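Local atomic coordinates of type IV secretion system protein VirB11 (Brucella suis, PDB entry 2GZA), a protein that hydrolyses ATP as a hexameric ATPase of the type IV secretion system, which could be required to establish the bacterium's replication niche in the host. Residues G187-M192 / P212-P217; I178-E183 / K193-E198; T243-C248 / I256-L261. All coordinates share one frame; numbering follows the deposited sequence.

Contact 1 of 3, residues G187-M192 / P212-P217. With SO4 (sulfate ion), chain F.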
loop_
_atom_site.group_PDB
_atom_site.type_symbol
_atom_site.label_atom_id
_atom_site.label_comp_id
_atom_site.label_asym_id
_atom_site.label_seq_id
_atom_site.Cartn_x
_atom_site.Cartn_y
_atom_site.Cartn_z
ATOM N N GLY C 187 33.431 22.762 -0.837
ATOM C CA GLY C 187 34.742 22.124 -0.847
ATOM C C GLY C 187 34.734 20.652 -0.464
ATOM O O GLY C 187 35.741 20.127 0.015
ATOM N N LYS C 188 33.602 19.984 -0.686
ATOM C CA LYS C 188 33.433 18.571 -0.342
ATOM C C LYS C 188 34.456 17.696 -1.045
ATOM O O LYS C 188 35.124 16.876 -0.417
ATOM C CB LYS C 188 32.036 18.089 -0.711
ATOM C CG LYS C 188 30.936 18.508 0.238
ATOM C CD LYS C 188 29.596 17.941 -0.199
ATOM C CE LYS C 188 28.832 18.890 -1.119
ATOM N NZ LYS C 188 29.261 18.826 -2.533
ATOM N N THR C 189 34.562 17.881 -2.354
ATOM C CA THR C 189 35.498 17.141 -3.196
ATOM C C THR C 189 36.943 17.284 -2.722
ATOM O O THR C 189 37.687 16.305 -2.700
ATOM C CB THR C 189 35.376 17.599 -4.660
ATOM O OG1 THR C 189 34.018 17.443 -5.092
ATOM C CG2 THR C 189 36.297 16.795 -5.567
ATOM N N THR C 190 37.328 18.496 -2.335
ATOM C CA THR C 190 38.678 18.741 -1.852
ATOM C C THR C 190 38.949 17.978 -0.558
ATOM O O THR C 190 39.993 17.346 -0.425
ATOM C CB THR C 190 38.960 20.251 -1.670
ATOM O OG1 THR C 190 38.519 20.963 -2.830
ATOM C CG2 THR C 190 40.445 20.501 -1.471
ATOM N N LEU C 191 38.008 18.025 0.380
ATOM C CA LEU C 191 38.141 17.260 1.619
ATOM C C LEU C 191 38.180 15.755 1.330
ATOM O O LEU C 191 38.980 15.013 1.907
ATOM C CB LEU C 191 37.015 17.595 2.597
ATOM C CG LEU C 191 37.007 16.840 3.929
ATOM C CD1 LEU C 191 38.314 17.044 4.700
ATOM C CD2 LEU C 191 35.813 17.262 4.768
ATOM N N MET C 192 37.318 15.313 0.425
ATOM C CA MET C 192 37.276 13.914 0.016
ATOM C C MET C 192 38.652 13.486 -0.501
ATOM O O MET C 192 39.149 12.412 -0.145
ATOM C CB MET C 192 36.158 13.692 -1.015
ATOM C CG MET C 192 35.969 12.269 -1.499
ATOM S SD MET C 192 34.322 11.919 -2.205
ATOM C CE MET C 192 34.015 13.396 -3.180
ATOM N N PRO C 212 36.341 14.037 -14.226
ATOM C CA PRO C 212 37.636 13.624 -13.689
ATOM C C PRO C 212 38.140 14.623 -12.653
ATOM O O PRO C 212 38.509 15.749 -13.001
ATOM C CB PRO C 212 38.548 13.598 -14.925
ATOM C CG PRO C 212 37.625 13.706 -16.107
ATOM C CD PRO C 212 36.427 14.438 -15.636
ATOM N N GLU C 213 38.120 14.214 -11.387
ATOM C CA GLU C 213 38.537 15.077 -10.281
ATOM C C GLU C 213 39.321 14.323 -9.222
ATOM O O GLU C 213 40.219 14.877 -8.598
ATOM C CB GLU C 213 37.330 15.742 -9.618
ATOM C CG GLU C 213 36.764 16.941 -10.355
ATOM C CD GLU C 213 35.562 17.550 -9.653
ATOM O OE1 GLU C 213 34.777 16.797 -9.038
ATOM O OE2 GLU C 213 35.399 18.786 -9.720
ATOM N N LEU C 214 38.962 13.060 -9.016
ATOM C CA LEU C 214 39.567 12.247 -7.969
ATOM C C LEU C 214 40.820 11.524 -8.464
ATOM O O LEU C 214 40.868 10.292 -8.508
ATOM C CB LEU C 214 38.540 11.259 -7.390
ATOM C CG LEU C 214 37.251 11.817 -6.747
ATOM C CD1 LEU C 214 36.236 10.717 -6.489
ATOM C CD2 LEU C 214 37.530 12.574 -5.464
ATOM N N PHE C 215 41.828 12.306 -8.840
ATOM C CA PHE C 215 43.105 11.765 -9.302
ATOM C C PHE C 215 43.855 11.099 -8.155
ATOM O O PHE C 215 43.721 11.510 -7.003
ATOM C CB PHE C 215 43.954 12.867 -9.933
ATOM C CG PHE C 215 43.192 13.744 -10.881
ATOM C CD1 PHE C 215 42.782 13.263 -12.117
ATOM C CD2 PHE C 215 42.879 15.055 -10.535
ATOM C CE1 PHE C 215 42.071 14.073 -12.990
ATOM C CE2 PHE C 215 42.174 15.872 -11.402
ATOM C CZ PHE C 215 41.767 15.380 -12.634
ATOM N N LEU C 216 44.630 10.064 -8.475
ATOM C CA LEU C 216 45.349 9.293 -7.460
ATOM C C LEU C 216 46.831 9.116 -7.809
ATOM O O LEU C 216 47.249 8.029 -8.221
ATOM C CB LEU C 216 44.671 7.934 -7.238
ATOM C CG LEU C 216 43.240 7.949 -6.686
ATOM C CD1 LEU C 216 42.437 6.749 -7.156
ATOM C CD2 LEU C 216 43.217 8.046 -5.167
ATOM N N PRO C 217 47.632 10.178 -7.628
ATOM C CA PRO C 217 49.050 10.143 -8.002
ATOM C C PRO C 217 49.867 9.139 -7.177
ATOM O O PRO C 217 50.874 8.616 -7.655
ATOM C CB PRO C 217 49.516 11.579 -7.722
ATOM C CG PRO C 217 48.568 12.091 -6.692
ATOM C CD PRO C 217 47.251 11.478 -7.039
HETATM S S SO4 F . 31.770 20.628 -3.915
HETATM O O1 SO4 F . 33.204 20.853 -4.044
HETATM O O2 SO4 F . 31.389 20.830 -2.522
HETATM O O3 SO4 F . 31.024 21.563 -4.755
HETATM O O4 SO4 F . 31.434 19.272 -4.336
#
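Thr-189 and Met-192, on the first turns of the helix that follows the P-loop (Walker A motif), face Glu-213 and Leu-214 in the loop between strands 205-209 and 222-226. The contact is light, 161 Å² in all, and has no hydrogen bond across it; only Met-192 and Leu-214 meet as apolar side chains. Leu-214 reaches over with CD2, which lies 4.3 Å from Met-192 CE; the flexible thioether and the branched leucine suit a buried seam that needs shape but no polarity. Thr-189 turns its methyl, rather than its hydroxyl, to the loop: CG2 stands anti to the backbone N and comes 3.8 Å from Glu-213 OE1, the two side chains crossing at about a right angle. The carboxylate has its polar partner elsewhere, since OE2 accepts a hydrogen bond from the backbone N of Ser-123 of a neighbouring subunit.

The sulfate probably marks where a phosphate of the nucleotide would lie in the predicted ATP site. Lys-188 N donates to sulfate O2 at 3.0 Å with an angle of 156° at the hydrogen, while Gly-187 N adds a weak bond to the same oxygen and Gly-185 N also binds the ion. Gly-187 has a positive phi of 95°, readily adopted without a side chain. Lysine supplies length and charge: bent at chi3 and chi4, Lys-188 curls around the anion until NZ lies 2.9 Å from both sulfate O2 and sulfate O4.

Contact 2 of 3, residues I178-E183 / K193-E198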
loop_
_atom_site.group_PDB
_atom_site.type_symbol
_atom_site.label_atom_id
_atom_site.label_comp_id
_atom_site.label_asym_id
_atom_site.label_seq_id
_atom_site.Cartn_x
_atom_site.Cartn_y
_atom_site.Cartn_z
ATOM N N ILE C 178 32.733 6.779 5.069
ATOM C CA ILE C 178 32.690 8.217 5.322
ATOM C C ILE C 178 31.942 8.946 4.220
ATOM O O ILE C 178 32.251 8.794 3.034
ATOM C CB ILE C 178 34.110 8.811 5.472
ATOM C CG1 ILE C 178 34.869 8.098 6.590
ATOM C CG2 ILE C 178 34.041 10.324 5.735
ATOM C CD1 ILE C 178 36.380 8.222 6.496
ATOM N N VAL C 179 30.954 9.733 4.630
ATOM C CA VAL C 179 30.219 10.617 3.729
ATOM C C VAL C 179 30.611 12.072 3.999
ATOM O O VAL C 179 30.422 12.578 5.099
ATOM C CB VAL C 179 28.671 10.471 3.886
ATOM C CG1 VAL C 179 27.934 11.467 2.979
ATOM C CG2 VAL C 179 28.218 9.053 3.593
ATOM N N VAL C 180 31.168 12.732 2.997
ATOM C CA VAL C 180 31.493 14.151 3.106
ATOM C C VAL C 180 30.275 14.982 2.690
ATOM O O VAL C 180 29.827 14.914 1.550
ATOM C CB VAL C 180 32.732 14.513 2.262
ATOM C CG1 VAL C 180 33.014 16.007 2.328
ATOM C CG2 VAL C 180 33.942 13.716 2.739
ATOM N N ALA C 181 29.726 15.742 3.627
ATOM C CA ALA C 181 28.521 16.508 3.361
ATOM C C ALA C 181 28.780 18.002 3.344
ATOM O O ALA C 181 29.757 18.487 3.907
ATOM C CB ALA C 181 27.433 16.165 4.362
ATOM N N GLY C 182 27.887 18.735 2.694
ATOM C CA GLY C 182 27.991 20.186 2.630
ATOM C C GLY C 182 27.120 20.749 1.536
ATOM O O GLY C 182 26.630 20.009 0.692
ATOM N N GLU C 183 26.910 22.061 1.532
ATOM C CA GLU C 183 26.211 22.656 0.395
ATOM C C GLU C 183 27.129 22.675 -0.819
ATOM O O GLU C 183 28.331 22.441 -0.708
ATOM C CB GLU C 183 25.643 24.044 0.697
ATOM C CG GLU C 183 26.603 25.202 0.485
ATOM C CD GLU C 183 25.975 26.556 0.809
ATOM O OE1 GLU C 183 24.742 26.623 1.004
ATOM O OE2 GLU C 183 26.722 27.557 0.870
ATOM N N LYS C 193 39.274 14.344 -1.306
ATOM C CA LYS C 193 40.628 14.090 -1.812
ATOM C C LYS C 193 41.681 14.095 -0.702
ATOM O O LYS C 193 42.625 13.305 -0.743
ATOM C CB LYS C 193 41.011 15.092 -2.904
ATOM C CG LYS C 193 40.297 14.864 -4.224
ATOM C CD LYS C 193 41.135 15.312 -5.413
ATOM C CE LYS C 193 41.005 16.801 -5.675
ATOM N NZ LYS C 193 41.507 17.167 -7.029
ATOM N N ALA C 194 41.515 14.979 0.278
ATOM C CA ALA C 194 42.400 15.002 1.435
ATOM C C ALA C 194 42.297 13.690 2.201
ATOM O O ALA C 194 43.301 13.137 2.626
ATOM C CB ALA C 194 42.074 16.178 2.341
ATOM N N LEU C 195 41.076 13.196 2.363
ATOM C CA LEU C 195 40.830 11.942 3.078
ATOM C C LEU C 195 41.364 10.722 2.335
ATOM O O LEU C 195 41.783 9.741 2.954
ATOM C CB LEU C 195 39.336 11.759 3.367
ATOM C CG LEU C 195 38.674 12.692 4.383
ATOM C CD1 LEU C 195 37.175 12.479 4.395
ATOM C CD2 LEU C 195 39.253 12.513 5.781
ATOM N N MET C 196 41.344 10.788 1.009
ATOM C CA MET C 196 41.848 9.712 0.162
ATOM C C MET C 196 43.359 9.558 0.266
ATOM O O MET C 196 43.888 8.459 0.072
ATOM C CB MET C 196 41.431 9.935 -1.287
ATOM C CG MET C 196 40.052 9.398 -1.639
ATOM S SD MET C 196 39.244 10.250 -3.023
ATOM C CE MET C 196 40.521 10.258 -4.266
ATOM N N GLN C 197 44.051 10.650 0.578
ATOM C CA GLN C 197 45.499 10.603 0.765
ATOM C C GLN C 197 45.886 9.823 2.023
ATOM O O GLN C 197 47.036 9.442 2.195
ATOM C CB GLN C 197 46.087 12.015 0.775
ATOM C CG GLN C 197 46.058 12.718 -0.580
ATOM C CD GLN C 197 46.737 11.916 -1.685
ATOM O OE1 GLN C 197 46.109 11.558 -2.679
ATOM N NE2 GLN C 197 48.020 11.625 -1.507
ATOM N N GLU C 198 44.908 9.578 2.887
ATOM C CA GLU C 198 45.113 8.812 4.117
ATOM C C GLU C 198 44.960 7.305 3.908
ATOM O O GLU C 198 45.280 6.518 4.799
ATOM C CB GLU C 198 44.156 9.278 5.219
ATOM C CG GLU C 198 44.253 10.756 5.578
ATOM C CD GLU C 198 45.654 11.196 5.977
ATOM O OE1 GLU C 198 46.048 12.317 5.583
ATOM O OE2 GLU C 198 46.361 10.435 6.680
#
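With chi1 at -69°, Leu-195 sets CG anti to its own carbonyl carbon and extends CD1 from the helix toward the strand, where Ile-178 and Val-180 present one methyl each. The CG2 of Ile-178 is anti to the backbone N, whereas in Val-180 (chi1 177°) it is CG1 that takes this place and CG2 stands beside the N. Either way a CG2 methyl meets the leucine: Leu-195 CD1 lies 3.8 Å from Val-180 CG2 and 4.0 Å from Ile-178 CG2. One methyl thus touches two residues spaced two apart on the same face of the strand, and the leucine side chain runs aslant to both.

The contact is small, with 98 Å² buried in all, and wholly apolar. Beta-branched residues suit the strand, because their branching is easily accommodated in extended backbone and places methyls close to the sheet; the longer leucine spans the gap, the nearest CA atoms of the two segments, those of Ile-178 and Leu-195, being 9.2 Å apart.

This is the strand-loop-helix unit of a P-loop ATPase, in which strand 178-182 leads through the nucleotide-binding loop into helix 188-196. The strand lies between parallel strands 281-285 and 324-331. Helix 164-173 also packs here, bringing Leu-168 against Leu-195 and both Ala-171 and Val-172 against Ile-178.

Contact 3 of 3, residues T243-C248 / I256-L261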
loop_
_atom_site.group_PDB
_atom_site.type_symbol
_atom_site.label_atom_id
_atom_site.label_comp_id
_atom_site.label_asym_id
_atom_site.label_seq_id
_atom_site.Cartn_x
_atom_site.Cartn_y
_atom_site.Cartn_z
ATOM N N THR C 243 25.393 1.127 -12.330
ATOM C CA THR C 243 25.970 0.004 -13.066
ATOM C C THR C 243 27.471 -0.128 -12.789
ATOM O O THR C 243 27.999 -1.250 -12.698
ATOM C CB THR C 243 25.722 0.102 -14.581
ATOM O OG1 THR C 243 26.312 1.306 -15.087
ATOM C CG2 THR C 243 24.223 0.091 -14.895
ATOM N N LEU C 244 28.142 1.013 -12.638
ATOM C CA LEU C 244 29.552 1.021 -12.281
ATOM C C LEU C 244 29.795 0.467 -10.876
ATOM O O LEU C 244 30.774 -0.260 -10.652
ATOM C CB LEU C 244 30.132 2.420 -12.419
ATOM C CG LEU C 244 30.779 2.846 -13.735
ATOM C CD1 LEU C 244 30.535 1.888 -14.903
ATOM C CD2 LEU C 244 30.349 4.274 -14.087
ATOM N N LEU C 245 28.910 0.798 -9.937
ATOM C CA LEU C 245 29.004 0.245 -8.588
ATOM C C LEU C 245 28.889 -1.278 -8.625
ATOM O O LEU C 245 29.633 -1.976 -7.947
ATOM C CB LEU C 245 27.957 0.839 -7.640
ATOM C CG LEU C 245 28.267 2.155 -6.910
ATOM C CD1 LEU C 245 26.990 2.794 -6.377
ATOM C CD2 LEU C 245 29.274 1.976 -5.778
ATOM N N ARG C 246 27.966 -1.792 -9.430
ATOM C CA ARG C 246 27.805 -3.242 -9.568
ATOM C C ARG C 246 29.007 -3.878 -10.248
ATOM O O ARG C 246 29.416 -4.985 -9.904
ATOM C CB ARG C 246 26.503 -3.598 -10.293
ATOM C CG ARG C 246 25.281 -3.566 -9.358
ATOM C CD ARG C 246 23.951 -3.847 -10.070
ATOM N NE ARG C 246 23.129 -2.640 -10.226
ATOM C CZ ARG C 246 22.826 -2.078 -11.394
ATOM N NH1 ARG C 246 23.267 -2.607 -12.530
ATOM N NH2 ARG C 246 22.072 -0.984 -11.431
ATOM N N SER C 247 29.582 -3.161 -11.204
ATOM C CA SER C 247 30.788 -3.607 -11.870
ATOM C C SER C 247 31.946 -3.781 -10.881
ATOM O O SER C 247 32.701 -4.747 -10.972
ATOM C CB SER C 247 31.156 -2.635 -12.984
ATOM O OG SER C 247 32.112 -3.211 -13.858
ATOM N N CYS C 248 32.061 -2.858 -9.929
ATOM C CA CYS C 248 33.097 -2.906 -8.898
ATOM C C CYS C 248 33.115 -4.194 -8.092
ATOM O O CYS C 248 34.185 -4.644 -7.671
ATOM C CB CYS C 248 32.971 -1.710 -7.960
ATOM S SG CYS C 248 33.469 -0.183 -8.747
ATOM N N ILE C 256 35.950 1.491 -2.744
ATOM C CA ILE C 256 35.244 2.119 -3.849
ATOM C C ILE C 256 34.994 3.571 -3.500
ATOM O O ILE C 256 34.488 3.878 -2.420
ATOM C CB ILE C 256 33.919 1.384 -4.136
ATOM C CG1 ILE C 256 34.208 -0.065 -4.533
ATOM C CG2 ILE C 256 33.152 2.073 -5.244
ATOM C CD1 ILE C 256 33.131 -1.063 -4.160
ATOM N N LEU C 257 35.376 4.459 -4.409
ATOM C CA LEU C 257 35.292 5.888 -4.177
ATOM C C LEU C 257 34.342 6.501 -5.187
ATOM O O LEU C 257 34.742 6.895 -6.281
ATOM C CB LEU C 257 36.681 6.518 -4.226
ATOM C CG LEU C 257 37.716 5.848 -3.317
ATOM C CD1 LEU C 257 39.136 6.285 -3.687
ATOM C CD2 LEU C 257 37.421 6.112 -1.841
ATOM N N LEU C 258 33.068 6.532 -4.810
ATOM C CA LEU C 258 32.025 7.196 -5.583
ATOM C C LEU C 258 32.075 8.685 -5.277
ATOM O O LEU C 258 31.882 9.081 -4.130
ATOM C CB LEU C 258 30.656 6.649 -5.183
ATOM C CG LEU C 258 29.518 6.471 -6.198
ATOM C CD1 LEU C 258 28.190 6.547 -5.470
ATOM C CD2 LEU C 258 29.534 7.459 -7.349
ATOM N N ALA C 259 32.327 9.501 -6.293
ATOM C CA ALA C 259 32.430 10.945 -6.108
ATOM C C ALA C 259 31.240 11.510 -5.338
ATOM O O ALA C 259 31.416 12.248 -4.374
ATOM C CB ALA C 259 32.583 11.649 -7.445
ATOM N N GLU C 260 30.033 11.132 -5.747
ATOM C CA GLU C 260 28.824 11.780 -5.249
ATOM C C GLU C 260 27.598 10.872 -5.302
ATOM O O GLU C 260 27.357 10.195 -6.297
ATOM C CB GLU C 260 28.550 13.045 -6.057
ATOM C CG GLU C 260 27.720 14.069 -5.327
ATOM C CD GLU C 260 27.321 15.224 -6.209
ATOM O OE1 GLU C 260 26.198 15.727 -6.023
ATOM O OE2 GLU C 260 28.116 15.625 -7.089
ATOM N N LEU C 261 26.830 10.869 -4.216
ATOM C CA LEU C 261 25.532 10.198 -4.170
ATOM C C LEU C 261 24.425 11.197 -4.506
ATOM O O LEU C 261 24.315 12.250 -3.877
ATOM C CB LEU C 261 25.281 9.586 -2.793
ATOM C CG LEU C 261 25.952 8.252 -2.440
ATOM C CD1 LEU C 261 25.834 7.937 -0.957
ATOM C CD2 LEU C 261 25.391 7.105 -3.274
#
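Ile-256 and Leu-245 have the most surface buried here, 62 and 58 Å² respectively, and they meet through Leu-245 CD2 and Ile-256 CG2, 3.9 Å apart. Leu-245 works with both branches: while CD2 rests on Ile-256, CD1 reaches Leu-258 CD1 at 4.0 Å, the two leucines crossing at about a right angle. A forked leucine is well matched to this task, since it can address two residues of a strand at once from a single helix position.

Ile-256 is also divided between two partners. Its CG2, anti to the backbone N, turns to Leu-245, and its CG1 arm ends in CD1, 3.9 Å from Cys-248 CB. Cys-248, a small residue, stands where the backbones come nearest, with its CA 7.4 Å from that of Ile-256.

Helix 241-248 thereby packs against strand 255-258, which runs parallel to strand 205-209. The axes of helix segment 243-248 and strand segment 256-258 run nearly antiparallel, at 173°, with a closest approach of 10.2 Å, as expected where a helix leads back into a parallel strand. Ile-206 and Ile-208 of the adjoining strand also touch Cys-248, and Val-272 of helix 265-274 lies against Ile-256.

Methyl and methylene groups make all the closest approaches, and no hydrogen bond joins the segments. Their association probably rests mainly on close fit and the exclusion of water, consistent with the burial of all four touching residues.

Contacts 1 and 2 share helix 188-196 and have centres about 8 Å apart. The Lys-193 NZ of contact 2 probably donates a hydrogen bond to Glu-213 O of contact 1 at 3.1 Å, tying the helix to the loop beyond strand 205-209. Toward the sulfate, the aliphatic chain of Lys-188 lies along strand 178-182, its CD 3.5 Å from Val-180 O. Contact 3 lies nearer the centre of the chain, with its own centre about 15 Å from each of the others, yet it joins them through packing: Leu-214 CD1 is 3.8 Å from Ala-259 CA, and Met-196 CG is 3.8 Å from Leu-257 CD1. The side chain of Leu-258 remains about 11 Å from that of Thr-189 in the predicted ATP site.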